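Local atomic coordinates of probable alginate O-acetylase AlgJ (Pseudomonas putida, PDB entry 4O8V), a protein that probably works with partner proteins at the bacterial inner membrane to add acetyl groups to mannuronate residues of alginate, a biofilm polysaccharide. Residues Asp120-Pro125 / Pro223-Leu228; Thr217-Asn222 / Val271-Glu276; Ala59-Lys64 / Gln114-Thr119; Gly157-Tyr162 / Asn185-Thr190; Pro211-Gly216 / Ala240-Asp245. All coordinates share one frame; numbering follows the deposited sequence.

From the N terminus, contact 3 closes first. It ties the end of strand 55-61 to the loop before helix 125-141. Contact 1 opens directly after it, at Asp120, and closes at 223-228, before and into helix 227-235. Contact 4 is nested inside that loop and pairs strands 152-162 and 184-193. Contact 5 opens at 211, still within the loop of contact 1, and crosses it by closing at 240-245. Contact 2 runs from 217-222 to 271-276 and crosses both contact 1 and contact 5. Contacts 2, 3 and 5 all reach the four-stranded parallel sheet. Contacts 1 and 2 meet where His122 bonds Ser218.

Contact 1: Asp120-Pro125 / Pro223-Leu228; sequences DTHWTP and PHWNFL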
# COMPACT_ATOMS: atom_id res chain seq x y z
N ASP A 120 -7.94 -2.33 12.82
CA ASP A 120 -8.01 -1.58 11.56
C ASP A 120 -7.17 -2.31 10.51
O ASP A 120 -6.26 -3.06 10.87
CB ASP A 120 -7.50 -0.15 11.82
CG ASP A 120 -7.69 0.80 10.62
OD1 ASP A 120 -6.86 0.76 9.69
OD2 ASP A 120 -8.65 1.62 10.66
N THR A 121 -7.47 -2.13 9.23
CA THR A 121 -6.70 -2.79 8.19
C THR A 121 -5.28 -2.23 8.04
O THR A 121 -4.41 -2.89 7.48
CB THR A 121 -7.38 -2.67 6.80
OG1 THR A 121 -7.46 -1.29 6.44
CG2 THR A 121 -8.77 -3.29 6.83
N HIS A 122 -5.06 -1.01 8.51
CA HIS A 122 -3.86 -0.28 8.07
C HIS A 122 -2.63 -0.44 8.95
O HIS A 122 -2.72 -0.77 10.13
CB HIS A 122 -4.18 1.21 7.96
CG HIS A 122 -5.20 1.51 6.89
ND1 HIS A 122 -6.52 1.78 7.16
CD2 HIS A 122 -5.07 1.54 5.54
CE1 HIS A 122 -7.17 1.98 6.03
NE2 HIS A 122 -6.31 1.83 5.02
N TRP A 123 -1.47 -0.17 8.37
CA TRP A 123 -0.28 -0.02 9.19
C TRP A 123 -0.42 1.15 10.16
O TRP A 123 -1.16 2.11 9.91
CB TRP A 123 0.97 0.17 8.31
CG TRP A 123 0.84 1.14 7.15
CD1 TRP A 123 0.01 2.24 7.05
CD2 TRP A 123 1.61 1.11 5.94
NE1 TRP A 123 0.23 2.88 5.83
CE2 TRP A 123 1.20 2.20 5.14
CE3 TRP A 123 2.61 0.24 5.46
CZ2 TRP A 123 1.75 2.45 3.87
CZ3 TRP A 123 3.16 0.50 4.19
CH2 TRP A 123 2.71 1.60 3.41
N THR A 124 0.26 1.03 11.29
CA THR A 124 0.47 2.14 12.21
C THR A 124 1.45 3.14 11.62
O THR A 124 2.17 2.82 10.67
CB THR A 124 1.06 1.66 13.56
OG1 THR A 124 2.38 1.14 13.34
CG2 THR A 124 0.15 0.58 14.22
N PRO A 125 1.50 4.35 12.19
CA PRO A 125 2.49 5.30 11.70
C PRO A 125 3.92 4.76 11.78
O PRO A 125 4.72 5.01 10.87
CB PRO A 125 2.30 6.49 12.62
CG PRO A 125 0.87 6.40 13.04
CD PRO A 125 0.57 4.97 13.15
N PRO A 223 -3.91 10.62 6.00
CA PRO A 223 -2.89 11.35 6.77
C PRO A 223 -2.53 10.65 8.10
O PRO A 223 -1.43 10.86 8.61
CB PRO A 223 -3.55 12.71 7.04
CG PRO A 223 -4.54 12.88 5.93
CD PRO A 223 -5.07 11.48 5.69
N HIS A 224 -3.43 9.85 8.65
CA HIS A 224 -3.17 9.26 9.97
C HIS A 224 -1.92 8.38 9.98
O HIS A 224 -1.25 8.28 11.01
CB HIS A 224 -4.37 8.41 10.46
CG HIS A 224 -5.52 9.20 11.00
ND1 HIS A 224 -5.37 10.34 11.76
CD2 HIS A 224 -6.86 8.98 10.92
CE1 HIS A 224 -6.56 10.80 12.10
NE2 HIS A 224 -7.48 10.00 11.60
N TRP A 225 -1.59 7.73 8.87
CA TRP A 225 -0.45 6.81 8.85
C TRP A 225 0.84 7.55 8.46
O TRP A 225 1.93 6.99 8.56
CB TRP A 225 -0.70 5.61 7.92
CG TRP A 225 -2.17 5.21 7.86
CD1 TRP A 225 -2.94 4.99 6.73
CD2 TRP A 225 -3.05 5.02 8.98
NE1 TRP A 225 -4.24 4.66 7.09
CE2 TRP A 225 -4.33 4.69 8.46
CE3 TRP A 225 -2.89 5.10 10.37
CZ2 TRP A 225 -5.43 4.45 9.29
CZ3 TRP A 225 -3.98 4.86 11.19
CH2 TRP A 225 -5.24 4.55 10.65
N ASN A 226 0.68 8.80 8.03
CA ASN A 226 1.79 9.70 7.64
C ASN A 226 2.78 9.04 6.69
O ASN A 226 3.99 9.29 6.78
CB ASN A 226 2.55 10.20 8.89
CG ASN A 226 3.36 11.48 8.61
OD1 ASN A 226 2.87 12.39 7.94
ND2 ASN A 226 4.60 11.53 9.08
N PHE A 227 2.30 8.20 5.77
CA PHE A 227 3.20 7.53 4.84
C PHE A 227 3.86 8.54 3.89
O PHE A 227 5.06 8.41 3.60
CB PHE A 227 2.46 6.45 4.06
CG PHE A 227 3.36 5.59 3.20
CD1 PHE A 227 4.54 5.06 3.70
CD2 PHE A 227 2.99 5.29 1.88
CE1 PHE A 227 5.33 4.25 2.91
CE2 PHE A 227 3.78 4.47 1.10
CZ PHE A 227 4.96 3.96 1.60
N LEU A 228 3.10 9.52 3.42
CA LEU A 228 3.69 10.57 2.58
C LEU A 228 4.86 11.27 3.29
O LEU A 228 5.94 11.46 2.72
CB LEU A 228 2.64 11.62 2.19
CG LEU A 228 3.15 12.74 1.27
CD1 LEU A 228 3.60 12.13 -0.03
CD2 LEU A 228 2.05 13.73 1.05
O HOH W 1 4.62 7.08 9.25
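Asp120 OD1 lies 4.0 Å from Trp225 CZ2 and is gripped twice by His122. His122 ND1 meets Asp120 OD1 at 2.7 Å on the syn lone pair. His122 N takes the anti lone pair of the same oxygen, which closes an Asx turn. These two residues belong by similarity to the Ser-His-Asp triad of the SGNH hydrolase-like fold, and His122 NE2 is hydrogen-bonded to Ser218 OG. Trp225 covers one face of the imidazole in an offset stack, with the planes 27° apart. Trp225 NE1 is 3.3 Å from His122 CG, which stands anti to its carbonyl carbon (chi1 -65°), beside the backbone N. His122 CB sits over the five-membered ring of Trp225. Thr121 OG1 lies over the opposite face of the imidazole. An alanine in place of Trp225 would take away the indole and probably open a gap over the His122 ring and beside Trp123. Trp123 continues the aromatic cluster. Its NE1 bonds Tyr219 O, and its CH2 stands over the centre of the Phe227 ring, 3.7 Å from Phe227 CZ. Trp123 O is buried with no polar partner in the model; it lies against the Trp225 indole, 3.5 Å from CE3.

Contact 2: Thr217-Asn222 / Val271-Glu276; sequences TSYSAN and VWEFPE
The carboxylate of Glu273 takes three hydrogen bonds from Thr217 and Ser220. Its CG is anti to the backbone N (chi1 165°), and the chain then bends at chi2 (-99°). Glu273 OE2 accepts from Thr217 OG1 at 2.6 Å on its syn lone pair. Glu273 OE1 has two donors. Thr217 N comes from the syn side at 2.7 Å, well out of the carboxylate plane. Ser220 OG comes from the anti side, also at 2.7 Å. Thr217 OG1 stands between its own backbone N and carbonyl carbon (chi1 68°). There it also accepts from Tyr219 N at 3.1 Å, so Thr217 is the N-cap of helix 218-221. This short helix starts with Ser218, the nucleophile by similarity. Tyr219 CB packs across the carboxylate, and Tyr219 CD1 lies 3.6 Å from Pro275 CG. An alanine here instead of Glu273 would probably leave Thr217 N and the two hydroxyls without their acceptor and free the helix start to shift from strand 269-275. The carboxylate is buried and is met here by neutral donors. Three such bonds beside a helix N terminus are consistent with a charged Glu273.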
# COMPACT_ATOMS: atom_id res chain seq x y z
N THR A 217 -3.48 3.46 -2.18
CA THR A 217 -4.78 3.29 -1.56
C THR A 217 -4.88 4.15 -0.31
O THR A 217 -4.14 5.14 -0.15
CB THR A 217 -5.04 1.81 -1.16
OG1 THR A 217 -4.15 1.46 -0.09
CG2 THR A 217 -4.81 0.87 -2.34
N SER A 218 -5.83 3.81 0.55
CA SER A 218 -5.95 4.47 1.84
C SER A 218 -4.70 4.30 2.70
O SER A 218 -4.47 5.12 3.60
CB SER A 218 -7.19 3.93 2.59
OG SER A 218 -7.15 2.52 2.71
N TYR A 219 -3.87 3.29 2.43
CA TYR A 219 -2.57 3.18 3.14
C TYR A 219 -1.75 4.44 2.91
O TYR A 219 -1.00 4.90 3.79
CB TYR A 219 -1.76 1.94 2.71
CG TYR A 219 -2.24 0.63 3.28
CD1 TYR A 219 -3.25 -0.08 2.65
CD2 TYR A 219 -1.69 0.10 4.47
CE1 TYR A 219 -3.72 -1.29 3.16
CE2 TYR A 219 -2.15 -1.13 4.99
CZ TYR A 219 -3.16 -1.81 4.33
OH TYR A 219 -3.64 -3.00 4.83
N SER A 220 -1.92 5.04 1.73
CA SER A 220 -1.15 6.22 1.32
C SER A 220 -1.94 7.50 1.38
O SER A 220 -1.37 8.57 1.54
CB SER A 220 -0.62 6.05 -0.12
OG SER A 220 0.32 5.00 -0.20
N ALA A 221 -3.26 7.41 1.20
CA ALA A 221 -4.08 8.62 1.15
C ALA A 221 -4.42 9.17 2.52
O ALA A 221 -4.68 10.35 2.66
CB ALA A 221 -5.39 8.36 0.36
N ASN A 222 -4.47 8.30 3.51
CA ASN A 222 -4.93 8.70 4.84
C ASN A 222 -3.78 9.33 5.65
O ASN A 222 -2.80 8.66 5.96
CB ASN A 222 -5.52 7.46 5.57
CG ASN A 222 -6.25 7.83 6.84
OD1 ASN A 222 -5.90 8.81 7.50
ND2 ASN A 222 -7.28 7.05 7.19
N VAL A 271 6.32 5.98 -6.61
CA VAL A 271 6.15 4.93 -5.62
C VAL A 271 4.70 4.48 -5.71
O VAL A 271 3.77 5.29 -5.56
CB VAL A 271 6.48 5.41 -4.19
CG1 VAL A 271 6.10 4.34 -3.15
CG2 VAL A 271 7.92 5.79 -4.07
N TRP A 272 4.49 3.19 -5.97
CA TRP A 272 3.15 2.64 -6.15
C TRP A 272 2.85 1.64 -5.03
O TRP A 272 3.37 0.52 -5.04
CB TRP A 272 3.03 1.94 -7.50
CG TRP A 272 1.64 1.51 -7.85
CD1 TRP A 272 0.48 1.77 -7.15
CD2 TRP A 272 1.25 0.75 -9.01
NE1 TRP A 272 -0.59 1.22 -7.80
CE2 TRP A 272 -0.15 0.58 -8.94
CE3 TRP A 272 1.94 0.20 -10.08
CZ2 TRP A 272 -0.88 -0.12 -9.92
CZ3 TRP A 272 1.23 -0.50 -11.06
CH2 TRP A 272 -0.17 -0.65 -10.97
N GLU A 273 2.02 2.06 -4.09
CA GLU A 273 1.65 1.23 -2.94
C GLU A 273 0.46 0.33 -3.31
O GLU A 273 -0.59 0.80 -3.76
CB GLU A 273 1.36 2.13 -1.73
CG GLU A 273 0.63 1.42 -0.61
CD GLU A 273 -0.87 1.71 -0.61
OE1 GLU A 273 -1.27 2.90 -0.70
OE2 GLU A 273 -1.66 0.75 -0.50
N PHE A 274 0.67 -0.97 -3.16
CA PHE A 274 -0.21 -2.01 -3.71
C PHE A 274 -0.28 -3.15 -2.69
O PHE A 274 0.59 -4.03 -2.68
CB PHE A 274 0.34 -2.49 -5.07
CG PHE A 274 -0.67 -3.23 -5.93
CD1 PHE A 274 -1.40 -4.30 -5.43
CD2 PHE A 274 -0.90 -2.83 -7.27
CE1 PHE A 274 -2.32 -4.98 -6.25
CE2 PHE A 274 -1.83 -3.49 -8.08
CZ PHE A 274 -2.55 -4.57 -7.56
N PRO A 275 -1.29 -3.14 -1.81
CA PRO A 275 -1.37 -4.20 -0.80
C PRO A 275 -1.62 -5.58 -1.44
O PRO A 275 -2.34 -5.67 -2.43
CB PRO A 275 -2.57 -3.76 0.07
CG PRO A 275 -2.68 -2.25 -0.16
CD PRO A 275 -2.34 -2.12 -1.65
N GLU A 276 -1.02 -6.63 -0.89
CA GLU A 276 -1.04 -7.93 -1.57
C GLU A 276 -2.44 -8.48 -1.85
O GLU A 276 -2.67 -9.09 -2.89
CB GLU A 276 -0.21 -8.96 -0.79
CG GLU A 276 -0.80 -9.37 0.56
CD GLU A 276 -0.21 -10.65 1.12
OE1 GLU A 276 -0.65 -11.76 0.73
OE2 GLU A 276 0.69 -10.57 1.98

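Contact 3: Ala59-Lys64 / Gln114-Thr119; sequences AIVPAK and QVFLRT
Lys64 runs past Phe116 in the opposite direction and ends among backbone carbonyls. Its NZ bonds Leu117 O at 2.8 Å, with the donor tilted from the carbonyl plane. A weak bond from Lys64 NZ to Arg118 O, at 3.1 Å, adds to this. The same ammonium also bonds Asp120 O and Leu19 O and makes a cation-pi contact with Phe20. The aliphatic part of the chain packs on Phe116, with Lys64 CD 3.5 Å from Phe116 CB. Lys64 CG is anti to the backbone N (chi1 -175°), beside Phe116, and the bend at chi3 (102°) places CE. Lys64 CA stands over the centre of the Phe116 ring in a CH-pi contact. At the far end of the ring, Phe116 CZ is 3.5 Å from Pro62 O and 4.3 Å from Val61 CG1. A second shell fixes the loop. Gln114 NE2 bonds Phe116 O at 3.0 Å, in the amide plane and nearly straight (169°). Asp184 accepts from both Arg118 N and Thr119 OG1. Met106 and Val67 pack on Phe116. The contact joins the C-terminal end of edge strand 55-61 to the loop that leads into Asp120 and His122, active-site residues by similarity, the second as proton acceptor, in the SGNH hydrolase-like fold.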
# COMPACT_ATOMS: atom_id res chain seq x y z
N ALA A 59 5.45 -0.94 -4.23
CA ALA A 59 5.52 -1.17 -2.78
C ALA A 59 4.42 -2.16 -2.39
O ALA A 59 3.27 -1.78 -2.14
CB ALA A 59 5.38 0.12 -2.02
N ILE A 60 4.78 -3.44 -2.39
CA ILE A 60 3.80 -4.50 -2.10
C ILE A 60 3.62 -4.58 -0.58
O ILE A 60 4.54 -4.97 0.13
CB ILE A 60 4.24 -5.88 -2.65
CG1 ILE A 60 4.43 -5.83 -4.18
CG2 ILE A 60 3.21 -6.98 -2.28
CD1 ILE A 60 5.17 -7.07 -4.71
N VAL A 61 2.45 -4.18 -0.06
CA VAL A 61 2.23 -4.22 1.39
C VAL A 61 1.77 -5.60 1.81
O VAL A 61 0.79 -6.12 1.30
CB VAL A 61 1.18 -3.19 1.83
CG1 VAL A 61 1.15 -3.08 3.39
CG2 VAL A 61 1.50 -1.82 1.22
N PRO A 62 2.48 -6.22 2.75
CA PRO A 62 2.04 -7.55 3.17
C PRO A 62 0.71 -7.49 3.91
O PRO A 62 0.39 -6.45 4.51
CB PRO A 62 3.16 -8.02 4.10
CG PRO A 62 3.78 -6.77 4.62
CD PRO A 62 3.70 -5.79 3.45
N ALA A 63 -0.05 -8.58 3.87
CA ALA A 63 -1.34 -8.66 4.56
C ALA A 63 -1.13 -8.58 6.06
O ALA A 63 -0.14 -9.11 6.59
CB ALA A 63 -2.04 -9.95 4.20
N LYS A 64 -2.06 -7.93 6.76
CA LYS A 64 -1.97 -7.88 8.21
C LYS A 64 -2.01 -9.30 8.77
O LYS A 64 -1.31 -9.64 9.73
CB LYS A 64 -3.09 -7.04 8.82
CG LYS A 64 -2.93 -6.86 10.33
CD LYS A 64 -3.87 -5.81 10.88
CE LYS A 64 -5.05 -6.44 11.56
NZ LYS A 64 -5.90 -5.41 12.23
N GLN A 114 3.46 -2.18 17.69
CA GLN A 114 2.56 -2.59 16.62
C GLN A 114 2.97 -1.94 15.29
O GLN A 114 3.13 -0.72 15.22
CB GLN A 114 1.12 -2.23 16.95
CG GLN A 114 0.55 -3.14 18.05
CD GLN A 114 -0.91 -2.86 18.35
OE1 GLN A 114 -1.31 -2.88 19.50
NE2 GLN A 114 -1.72 -2.66 17.30
N VAL A 115 3.10 -2.77 14.26
CA VAL A 115 3.37 -2.24 12.92
C VAL A 115 2.06 -2.21 12.10
O VAL A 115 2.00 -1.55 11.07
CB VAL A 115 4.48 -3.06 12.20
CG1 VAL A 115 5.82 -3.01 13.01
CG2 VAL A 115 4.08 -4.49 11.92
N PHE A 116 1.02 -2.89 12.58
CA PHE A 116 -0.37 -2.68 12.13
C PHE A 116 -1.25 -2.40 13.34
O PHE A 116 -0.92 -2.83 14.46
CB PHE A 116 -0.96 -3.91 11.40
CG PHE A 116 -0.46 -4.10 9.99
CD1 PHE A 116 0.77 -4.71 9.77
CD2 PHE A 116 -1.24 -3.74 8.90
CE1 PHE A 116 1.23 -4.92 8.50
CE2 PHE A 116 -0.79 -3.95 7.62
CZ PHE A 116 0.45 -4.53 7.41
N LEU A 117 -2.36 -1.71 13.11
CA LEU A 117 -3.37 -1.48 14.16
C LEU A 117 -4.09 -2.79 14.49
O LEU A 117 -4.25 -3.63 13.62
CB LEU A 117 -4.38 -0.43 13.72
CG LEU A 117 -3.85 1.00 13.54
CD1 LEU A 117 -4.77 1.78 12.64
CD2 LEU A 117 -3.76 1.69 14.85
N ARG A 118 -4.52 -2.95 15.74
CA ARG A 118 -5.27 -4.16 16.14
C ARG A 118 -6.67 -4.28 15.50
O ARG A 118 -7.08 -5.38 15.10
CB ARG A 118 -5.37 -4.19 17.68
CG ARG A 118 -6.20 -5.35 18.26
CD ARG A 118 -6.09 -5.42 19.80
NE ARG A 118 -6.19 -4.10 20.41
CZ ARG A 118 -7.32 -3.45 20.61
NH1 ARG A 118 -8.48 -4.00 20.26
NH2 ARG A 118 -7.30 -2.24 21.17
N THR A 119 -7.40 -3.17 15.37
CA THR A 119 -8.79 -3.21 14.91
C THR A 119 -9.02 -2.58 13.55
O THR A 119 -10.16 -2.32 13.15
CB THR A 119 -9.71 -2.52 15.92
OG1 THR A 119 -9.47 -1.11 15.90
CG2 THR A 119 -9.46 -3.07 17.34

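Contact 4: Gly157-Tyr162 / Asn185-Thr190; sequences GNTAPY and NLQKRT
An antiparallel two-stranded ribbon joins 157-162 to 185-190, with Ala160 and Leu186 as its hydrogen-bonded pair. Leu186 N bonds Ala160 O at 2.9 Å, and Ala160 N returns a bond to Leu186 O at 3.1 Å. Thr159 and Gln187 form the neighbouring non-hydrogen-bonded pair. Thr159 OG1 packs 3.5 Å from Gln187 CB, and its CG2 reaches Asn185 CB. A water ties this face together: it donates to Gly157 O, accepts from Gln187 NE2 and bonds Thr159 OG1 at 2.8 Å. The strand axes are 141° apart, so the ribbon is clearly twisted. It stands apart from the parallel sheet of the SGNH-like fold, and much of it lies at the surface. Toward Gly157 the register slips by one residue. Lys188 N bonds Asn158 O at 2.9 Å, but Lys188 O receives Gly157 N at 2.7 Å. On the side facing the protein, Tyr162 and Leu186 both have CG anti to the backbone N (chi1 178° and 173°). They lie side by side and point the same way, Tyr162 CB to Leu186 CB at 3.7 Å. The tyrosine ring goes on to touch Asp120, while Leu186 packs on Pro125, His224 and Trp225.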
# COMPACT_ATOMS: atom_id res chain seq x y z
N GLY A 157 3.12 13.98 17.83
CA GLY A 157 2.20 14.72 18.68
C GLY A 157 1.57 13.85 19.76
O GLY A 157 2.19 12.93 20.28
N ASN A 158 0.32 14.13 20.08
CA ASN A 158 -0.36 13.41 21.15
C ASN A 158 -0.86 12.05 20.67
O ASN A 158 -0.93 11.79 19.47
CB ASN A 158 -1.52 14.25 21.69
CG ASN A 158 -1.05 15.50 22.39
OD1 ASN A 158 0.09 15.58 22.87
ND2 ASN A 158 -1.93 16.51 22.46
N THR A 159 -1.19 11.19 21.62
CA THR A 159 -1.82 9.90 21.32
C THR A 159 -3.26 9.92 21.85
O THR A 159 -3.50 10.44 22.95
CB THR A 159 -1.03 8.74 21.97
OG1 THR A 159 0.27 8.63 21.36
CG2 THR A 159 -1.78 7.42 21.84
N ALA A 160 -4.20 9.38 21.07
CA ALA A 160 -5.62 9.35 21.43
C ALA A 160 -6.26 8.08 20.89
O ALA A 160 -5.72 7.48 19.95
CB ALA A 160 -6.35 10.59 20.89
N PRO A 161 -7.41 7.68 21.46
CA PRO A 161 -8.07 6.49 20.91
C PRO A 161 -8.47 6.65 19.45
O PRO A 161 -8.70 7.76 18.96
CB PRO A 161 -9.33 6.35 21.78
CG PRO A 161 -9.04 7.09 23.04
CD PRO A 161 -8.11 8.22 22.64
N TYR A 162 -8.54 5.53 18.75
CA TYR A 162 -8.91 5.52 17.34
C TYR A 162 -9.81 4.30 17.07
O TYR A 162 -9.41 3.17 17.37
CB TYR A 162 -7.65 5.49 16.46
CG TYR A 162 -7.97 5.45 14.99
CD1 TYR A 162 -8.42 6.58 14.32
CD2 TYR A 162 -7.88 4.26 14.27
CE1 TYR A 162 -8.76 6.54 12.97
CE2 TYR A 162 -8.21 4.21 12.92
CZ TYR A 162 -8.64 5.34 12.28
OH TYR A 162 -8.95 5.29 10.94
N ASN A 185 -4.97 2.75 20.02
CA ASN A 185 -4.42 4.07 20.30
C ASN A 185 -3.65 4.52 19.07
O ASN A 185 -3.04 3.69 18.40
CB ASN A 185 -3.52 4.06 21.53
CG ASN A 185 -4.31 4.11 22.82
OD1 ASN A 185 -5.41 4.67 22.88
ND2 ASN A 185 -3.75 3.55 23.89
N LEU A 186 -3.72 5.81 18.78
CA LEU A 186 -3.06 6.36 17.59
C LEU A 186 -2.27 7.61 17.90
O LEU A 186 -2.79 8.59 18.43
CB LEU A 186 -4.12 6.65 16.50
CG LEU A 186 -3.52 7.39 15.29
CD1 LEU A 186 -2.54 6.47 14.53
CD2 LEU A 186 -4.65 7.92 14.36
N GLN A 187 -0.97 7.59 17.56
CA GLN A 187 -0.12 8.74 17.76
C GLN A 187 -0.16 9.64 16.52
O GLN A 187 0.04 9.18 15.40
CB GLN A 187 1.32 8.34 18.05
CG GLN A 187 2.20 9.52 18.38
CD GLN A 187 3.65 9.14 18.63
OE1 GLN A 187 4.32 8.59 17.76
NE2 GLN A 187 4.13 9.44 19.82
N LYS A 188 -0.44 10.92 16.73
CA LYS A 188 -0.39 11.88 15.63
C LYS A 188 1.07 12.07 15.21
O LYS A 188 1.93 12.27 16.06
CB LYS A 188 -0.99 13.22 16.06
CG LYS A 188 -1.11 14.22 14.90
CD LYS A 188 -1.49 15.61 15.40
CE LYS A 188 -1.45 16.62 14.27
NZ LYS A 188 -2.13 16.11 13.04
N ARG A 189 1.36 12.02 13.91
CA ARG A 189 2.71 12.35 13.46
C ARG A 189 2.67 13.14 12.17
O ARG A 189 2.03 12.72 11.20
CB ARG A 189 3.55 11.08 13.29
CG ARG A 189 4.33 10.71 14.56
CD ARG A 189 4.71 9.24 14.61
NE ARG A 189 5.37 8.80 13.38
CZ ARG A 189 6.68 8.87 13.15
NH1 ARG A 189 7.51 9.37 14.06
NH2 ARG A 189 7.15 8.43 11.99
N THR A 190 3.33 14.29 12.19
CA THR A 190 3.32 15.24 11.09
C THR A 190 4.74 15.57 10.62
O THR A 190 5.67 15.67 11.42
CB THR A 190 2.59 16.54 11.49
OG1 THR A 190 3.18 17.06 12.68
CG2 THR A 190 1.12 16.26 11.78
O HOH W 2 2.18 10.66 21.91

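Contact 5: Pro211-Gly216 / Ala240-Asp245; sequences PVALVG and ANYAED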
# COMPACT_ATOMS: atom_id res chain seq x y z
N PRO A 211 10.01 15.67 -7.77
CA PRO A 211 10.73 14.52 -8.34
C PRO A 211 10.13 13.16 -8.04
O PRO A 211 10.46 12.21 -8.75
CB PRO A 211 12.12 14.64 -7.71
CG PRO A 211 11.93 15.43 -6.50
CD PRO A 211 10.80 16.37 -6.75
N VAL A 212 9.26 13.06 -7.04
CA VAL A 212 8.64 11.77 -6.69
C VAL A 212 7.12 11.87 -6.60
O VAL A 212 6.59 12.82 -6.02
CB VAL A 212 9.17 11.24 -5.34
CG1 VAL A 212 8.52 9.90 -4.98
CG2 VAL A 212 10.70 11.12 -5.33
N ALA A 213 6.40 10.90 -7.17
CA ALA A 213 4.95 10.84 -6.99
C ALA A 213 4.59 9.58 -6.21
O ALA A 213 5.21 8.54 -6.38
CB ALA A 213 4.19 10.86 -8.34
N LEU A 214 3.58 9.70 -5.35
CA LEU A 214 3.07 8.57 -4.57
C LEU A 214 1.68 8.24 -5.11
O LEU A 214 0.85 9.14 -5.24
CB LEU A 214 3.02 8.90 -3.07
CG LEU A 214 2.28 7.91 -2.16
CD1 LEU A 214 2.95 6.54 -2.18
CD2 LEU A 214 2.25 8.47 -0.73
N VAL A 215 1.47 6.96 -5.47
CA VAL A 215 0.16 6.48 -5.88
C VAL A 215 -0.20 5.25 -5.06
O VAL A 215 0.65 4.41 -4.78
CB VAL A 215 0.14 6.13 -7.39
CG1 VAL A 215 -1.29 5.74 -7.83
CG2 VAL A 215 0.63 7.30 -8.18
N GLY A 216 -1.45 5.16 -4.65
CA GLY A 216 -1.88 4.01 -3.87
C GLY A 216 -3.28 4.14 -3.31
O GLY A 216 -4.16 4.80 -3.87
N ALA A 240 4.75 14.19 -4.16
CA ALA A 240 3.36 14.55 -4.38
C ALA A 240 2.46 13.32 -4.20
O ALA A 240 2.80 12.22 -4.64
CB ALA A 240 3.16 15.16 -5.77
N ASN A 241 1.31 13.51 -3.56
CA ASN A 241 0.41 12.40 -3.26
C ASN A 241 -0.77 12.34 -4.23
O ASN A 241 -1.57 13.27 -4.30
CB ASN A 241 -0.13 12.48 -1.84
CG ASN A 241 -0.59 11.13 -1.33
OD1 ASN A 241 -0.69 10.17 -2.10
ND2 ASN A 241 -0.87 11.03 -0.01
N TYR A 242 -0.86 11.26 -4.99
CA TYR A 242 -2.02 11.02 -5.85
C TYR A 242 -2.79 9.75 -5.45
O TYR A 242 -3.58 9.22 -6.23
CB TYR A 242 -1.58 10.92 -7.31
CG TYR A 242 -0.83 12.15 -7.76
CD1 TYR A 242 -1.52 13.26 -8.23
CD2 TYR A 242 0.55 12.20 -7.72
CE1 TYR A 242 -0.85 14.39 -8.65
CE2 TYR A 242 1.24 13.34 -8.16
CZ TYR A 242 0.53 14.43 -8.61
OH TYR A 242 1.19 15.56 -9.03
N ALA A 243 -2.56 9.27 -4.22
CA ALA A 243 -3.35 8.16 -3.70
C ALA A 243 -4.81 8.53 -3.44
O ALA A 243 -5.15 9.71 -3.32
CB ALA A 243 -2.70 7.60 -2.41
N GLU A 244 -5.69 7.53 -3.39
CA GLU A 244 -7.11 7.76 -3.18
C GLU A 244 -7.62 6.68 -2.25
O GLU A 244 -7.09 5.56 -2.22
CB GLU A 244 -7.91 7.71 -4.50
CG GLU A 244 -7.69 8.89 -5.43
CD GLU A 244 -8.46 8.75 -6.75
OE1 GLU A 244 -9.24 7.78 -6.91
OE2 GLU A 244 -8.27 9.62 -7.62
N ASP A 245 -8.67 7.02 -1.52
CA ASP A 245 -9.27 6.11 -0.57
C ASP A 245 -10.47 5.41 -1.23
O ASP A 245 -11.32 6.07 -1.81
CB ASP A 245 -9.67 6.89 0.70
CG ASP A 245 -10.00 6.00 1.88
OD1 ASP A 245 -10.62 4.94 1.68
OD2 ASP A 245 -9.64 6.37 3.03
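Gly216 N is buried against Ala243, 3.5 Å from Ala243 CB, and has no polar partner in the model. It marks a gap in the row of backbone bonds of a parallel ladder. The ladder pairs strand 212-215 with strand 239-241, an outermost strand of the four-stranded parallel sheet. Helices 218-221 and 227-235 lie between the two strands in the chain, which makes a beta-alpha-beta crossover. Ala240 N bonds Val212 O at 3.0 Å, and Leu214 N bonds Ala240 O at 2.7 Å. Tyr242 N then bonds Leu214 O, also at 2.7 Å. At Tyr242 the chain leaves extended geometry (psi 18°), yet one more bond follows, from Glu244 N to Gly216 O at 3.2 Å. This donor stands well above the carbonyl plane. Ala213 CB meets the edge of the Tyr242 ring, 3.9 Å from CE2. The other face of the sheet carries Leu214 and Asn241 side by side, pointing the same way. Leu214 also packs on Phe227, Leu228 and Leu231 of helix 227-235. Asn241 ND2 bonds Ser220 O, in the short helix that starts with Ser218, the nucleophile by similarity. Asn241 CG is anti to the backbone N (chi1 -158°), which sets it beside Leu214. Asn241 OD1 accepts from Ala243 N at 3.0 Å, closing an Asx turn, and lies 3.7 Å from Leu214 CD2.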